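Long-range contact in DNA polymerase sliding clamp (Archaeoglobus fulgidus, PDB 1RWZ), which forms a homotrimeric ring around DNA that probably serves as a moving platform tethering the polymerase and other proteins during replication: residues Ile148-Arg162 and Ala165-Glu178. Residues are numbered along the deposited sequence; the frame is centred on the assembly and turned at random.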
# COMPACT_ATOMS: atom_id res chain seq x y z
N ILE A 148 8.90 5.01 21.62
CA ILE A 148 9.44 4.95 22.97
C ILE A 148 8.46 5.33 24.07
O ILE A 148 8.39 4.68 25.12
CB ILE A 148 10.68 5.87 23.10
CG1 ILE A 148 11.80 5.37 22.19
CG2 ILE A 148 11.15 5.94 24.54
CD1 ILE A 148 12.25 3.96 22.50
N SER A 149 7.69 6.39 23.84
CA SER A 149 6.76 6.87 24.86
C SER A 149 5.53 7.54 24.26
O SER A 149 5.43 7.71 23.04
CB SER A 149 7.49 7.86 25.77
OG SER A 149 6.65 8.39 26.77
N ASP A 150 4.59 7.90 25.12
CA ASP A 150 3.38 8.58 24.66
C ASP A 150 3.49 10.06 25.01
O ASP A 150 2.56 10.84 24.79
CB ASP A 150 2.14 7.94 25.29
CG ASP A 150 2.11 8.07 26.80
OD1 ASP A 150 3.18 8.11 27.42
OD2 ASP A 150 0.99 8.13 27.36
N GLN A 151 4.65 10.44 25.54
CA GLN A 151 4.93 11.83 25.91
C GLN A 151 6.35 12.21 25.50
O GLN A 151 7.25 11.38 25.55
CB GLN A 151 4.81 12.03 27.42
CG GLN A 151 3.44 11.76 27.97
CD GLN A 151 3.42 11.85 29.48
OE1 GLN A 151 2.36 11.96 30.08
NE2 GLN A 151 4.59 11.78 30.10
N VAL A 152 6.54 13.46 25.12
CA VAL A 152 7.85 13.95 24.73
C VAL A 152 8.13 15.32 25.30
O VAL A 152 7.21 16.12 25.51
CB VAL A 152 8.00 14.05 23.19
CG1 VAL A 152 8.02 12.68 22.57
CG2 VAL A 152 6.87 14.89 22.62
N ILE A 153 9.40 15.59 25.56
CA ILE A 153 9.81 16.89 26.07
C ILE A 153 10.41 17.69 24.92
O ILE A 153 11.21 17.16 24.15
CB ILE A 153 10.90 16.76 27.15
CG1 ILE A 153 10.30 16.14 28.42
CG2 ILE A 153 11.50 18.12 27.46
CD1 ILE A 153 11.33 15.82 29.49
N PHE A 154 9.98 18.94 24.77
CA PHE A 154 10.54 19.84 23.77
C PHE A 154 11.44 20.74 24.60
O PHE A 154 10.99 21.32 25.60
CB PHE A 154 9.47 20.70 23.09
CG PHE A 154 8.71 19.99 22.00
CD1 PHE A 154 7.91 20.72 21.13
CD2 PHE A 154 8.77 18.61 21.86
CE1 PHE A 154 7.18 20.09 20.13
CE2 PHE A 154 8.04 17.97 20.86
CZ PHE A 154 7.25 18.70 19.99
N ARG A 155 12.69 20.87 24.19
CA ARG A 155 13.63 21.69 24.94
C ARG A 155 14.45 22.57 24.01
O ARG A 155 14.94 22.12 22.98
CB ARG A 155 14.55 20.76 25.74
CG ARG A 155 15.68 21.42 26.48
CD ARG A 155 16.53 20.34 27.15
NE ARG A 155 17.80 20.85 27.65
CZ ARG A 155 18.76 20.09 28.17
NH1 ARG A 155 18.58 18.77 28.26
NH2 ARG A 155 19.89 20.63 28.60
N SER A 156 14.58 23.84 24.39
CA SER A 156 15.34 24.80 23.60
C SER A 156 16.25 25.62 24.50
O SER A 156 15.90 25.94 25.64
CB SER A 156 14.39 25.73 22.84
OG SER A 156 15.10 26.65 22.03
N ASP A 157 17.43 25.95 23.99
CA ASP A 157 18.38 26.79 24.70
C ASP A 157 19.41 27.23 23.68
O ASP A 157 19.24 26.98 22.48
CB ASP A 157 19.05 26.06 25.88
CG ASP A 157 19.82 24.83 25.45
OD1 ASP A 157 20.37 24.80 24.33
OD2 ASP A 157 19.90 23.89 26.27
N LYS A 158 20.47 27.90 24.12
CA LYS A 158 21.47 28.36 23.17
C LYS A 158 22.15 27.23 22.39
O LYS A 158 22.64 27.45 21.28
CB LYS A 158 22.52 29.21 23.91
CG LYS A 158 21.92 30.46 24.53
CD LYS A 158 22.96 31.35 25.20
CE LYS A 158 22.31 32.61 25.76
NZ LYS A 158 23.31 33.54 26.38
N GLU A 159 22.14 26.02 22.93
CA GLU A 159 22.77 24.88 22.26
C GLU A 159 21.90 24.19 21.21
O GLU A 159 22.32 23.20 20.60
CB GLU A 159 23.23 23.84 23.28
CG GLU A 159 24.44 24.24 24.11
CD GLU A 159 24.92 23.12 25.01
OE1 GLU A 159 25.21 22.02 24.48
OE2 GLU A 159 25.01 23.33 26.24
N GLY A 160 20.69 24.69 21.00
CA GLY A 160 19.83 24.07 20.00
C GLY A 160 18.46 23.62 20.47
O GLY A 160 17.99 24.02 21.53
N PHE A 161 17.84 22.77 19.65
CA PHE A 161 16.50 22.25 19.92
C PHE A 161 16.51 20.74 20.07
O PHE A 161 17.07 20.02 19.24
CB PHE A 161 15.57 22.66 18.78
CG PHE A 161 14.17 22.12 18.91
CD1 PHE A 161 13.39 22.44 20.02
CD2 PHE A 161 13.63 21.32 17.91
CE1 PHE A 161 12.09 21.96 20.12
CE2 PHE A 161 12.33 20.84 18.00
CZ PHE A 161 11.56 21.16 19.12
N ARG A 162 15.88 20.25 21.14
CA ARG A 162 15.82 18.81 21.37
C ARG A 162 14.40 18.33 21.63
O ARG A 162 13.57 19.07 22.16
CB ARG A 162 16.68 18.43 22.59
CG ARG A 162 18.13 18.86 22.52
CD ARG A 162 18.94 18.15 23.60
NE ARG A 162 20.30 18.67 23.70
CZ ARG A 162 20.64 19.77 24.36
NH1 ARG A 162 19.71 20.47 24.99
NH2 ARG A 162 21.90 20.17 24.39
N ALA A 165 12.30 11.57 24.56
CA ALA A 165 11.28 10.63 25.02
C ALA A 165 11.98 9.55 25.84
O ALA A 165 13.06 9.08 25.46
CB ALA A 165 10.56 10.01 23.83
N LYS A 166 11.38 9.17 26.95
CA LYS A 166 11.97 8.15 27.81
C LYS A 166 10.99 7.03 28.11
O LYS A 166 9.81 7.27 28.36
CB LYS A 166 12.44 8.78 29.13
CG LYS A 166 13.50 9.85 28.96
CD LYS A 166 13.95 10.39 30.31
CE LYS A 166 15.08 11.40 30.15
NZ LYS A 166 16.28 10.79 29.51
N GLY A 167 11.49 5.80 28.07
CA GLY A 167 10.66 4.65 28.35
C GLY A 167 11.24 3.95 29.56
O GLY A 167 12.13 4.49 30.22
N ASP A 168 10.76 2.75 29.87
CA ASP A 168 11.27 2.03 31.02
C ASP A 168 12.74 1.64 30.86
O ASP A 168 13.55 1.89 31.76
CB ASP A 168 10.44 0.76 31.28
CG ASP A 168 9.07 1.07 31.83
OD1 ASP A 168 8.99 1.78 32.87
OD2 ASP A 168 8.06 0.61 31.25
N VAL A 169 13.09 1.06 29.71
CA VAL A 169 14.46 0.63 29.48
C VAL A 169 15.17 1.30 28.31
O VAL A 169 16.34 1.02 28.04
CB VAL A 169 14.53 -0.90 29.30
CG1 VAL A 169 14.02 -1.58 30.57
CG2 VAL A 169 13.69 -1.32 28.11
N ASP A 170 14.48 2.19 27.60
CA ASP A 170 15.11 2.89 26.49
C ASP A 170 14.71 4.36 26.43
O ASP A 170 13.82 4.81 27.15
CB ASP A 170 14.81 2.19 25.15
CG ASP A 170 13.33 1.93 24.92
OD1 ASP A 170 12.48 2.60 25.55
OD2 ASP A 170 13.02 1.06 24.08
N SER A 171 15.40 5.11 25.58
CA SER A 171 15.12 6.53 25.43
C SER A 171 15.57 6.99 24.07
O SER A 171 16.35 6.32 23.38
CB SER A 171 15.85 7.33 26.51
OG SER A 171 17.26 7.19 26.36
N ILE A 172 15.09 8.16 23.67
CA ILE A 172 15.46 8.70 22.38
C ILE A 172 15.57 10.21 22.46
O ILE A 172 14.77 10.87 23.13
CB ILE A 172 14.44 8.28 21.31
CG1 ILE A 172 14.99 8.56 19.91
CG2 ILE A 172 13.12 9.02 21.51
CD1 ILE A 172 14.25 7.81 18.82
N VAL A 173 16.58 10.76 21.80
CA VAL A 173 16.80 12.19 21.79
C VAL A 173 17.05 12.66 20.37
O VAL A 173 17.93 12.13 19.68
CB VAL A 173 18.02 12.60 22.65
CG1 VAL A 173 18.28 14.10 22.50
CG2 VAL A 173 17.78 12.24 24.11
N PHE A 174 16.25 13.62 19.93
CA PHE A 174 16.39 14.22 18.61
C PHE A 174 17.00 15.57 18.94
O PHE A 174 16.50 16.27 19.83
CB PHE A 174 15.02 14.42 17.95
CG PHE A 174 15.03 15.39 16.80
CD1 PHE A 174 15.44 14.99 15.53
CD2 PHE A 174 14.66 16.72 17.00
CE1 PHE A 174 15.47 15.90 14.47
CE2 PHE A 174 14.70 17.64 15.95
CZ PHE A 174 15.10 17.22 14.68
N HIS A 175 18.08 15.94 18.27
CA HIS A 175 18.72 17.21 18.57
C HIS A 175 19.31 17.87 17.34
O HIS A 175 19.98 17.23 16.53
CB HIS A 175 19.83 17.01 19.61
CG HIS A 175 20.62 18.24 19.89
ND1 HIS A 175 21.97 18.21 20.17
CD2 HIS A 175 20.26 19.55 19.96
CE1 HIS A 175 22.41 19.44 20.39
NE2 HIS A 175 21.39 20.27 20.27
N MET A 176 19.03 19.16 17.20
CA MET A 176 19.55 19.96 16.10
C MET A 176 20.11 21.25 16.66
O MET A 176 19.46 21.93 17.45
CB MET A 176 18.46 20.26 15.07
CG MET A 176 18.20 19.12 14.11
SD MET A 176 17.01 19.57 12.85
CE MET A 176 17.99 20.58 11.81
N THR A 177 21.33 21.58 16.26
CA THR A 177 21.98 22.80 16.72
C THR A 177 21.51 23.98 15.88
O THR A 177 20.86 23.80 14.85
CB THR A 177 23.51 22.71 16.58
OG1 THR A 177 23.84 22.48 15.21
CG2 THR A 177 24.06 21.58 17.43
N GLU A 178 21.86 25.18 16.31
CA GLU A 178 21.47 26.39 15.59
C GLU A 178 21.89 26.33 14.12
O GLU A 178 21.11 26.70 13.24
CB GLU A 178 22.09 27.61 16.27
CG GLU A 178 22.02 28.88 15.44
CD GLU A 178 22.54 30.09 16.19
OE1 GLU A 178 23.47 29.92 17.01
OE2 GLU A 178 22.02 31.20 15.96
O HOH W 1 9.64 2.41 25.67
O HOH W 2 6.98 6.83 29.03
O HOH W 3 8.91 10.74 27.65
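Arg162 and His175, a non-hydrogen-bonded pair of antiparallel strands, lay their side chains alongside each other: Arg162 NE sits over the centre of one imidazole face, with the guanidinium tilted 34° from the ring. CG of His175 is anti to the backbone N (chi1 175°), which swings the ring alongside the arginine chain, and the ring's own rotation brings NE2 to the neighbouring turn. There His175 NE2 donates to Glu159 O at 3.1 Å; the oxygen lies in the ring plane, but the nitrogen stands above the carbonyl plane. Next along, Phe161 N to Met176 O (2.9 Å) and Met176 N to Phe161 O (3.0 Å) close the hydrogen-bonded pair. The type I turn from Asp157 to Gly160 includes an Asx turn at Asp157, and long ion pairs link Arg162 to Asp157 and Glu159.

At the other end, Ile148 CD1 lies 3.3 Å from Asp170 CG, while Ile148 CG1 meets Ile172 CG2 at 3.9 Å. One water bridges Ile148 O and Asp170 OD1; another joins Gln151 O to Lys166 N. Asp170 OD2 is bound by Arg73 and Tyr106 of the second subunit.

Two successive hairpins thus build a three-strand meander. Phe161 and Phe174 touch strand 129-134; Phe174, with Ile172, touches helix 135-146; strand 189-194 flanks 151-157, and strand 170-176 continues the sheet into the second subunit.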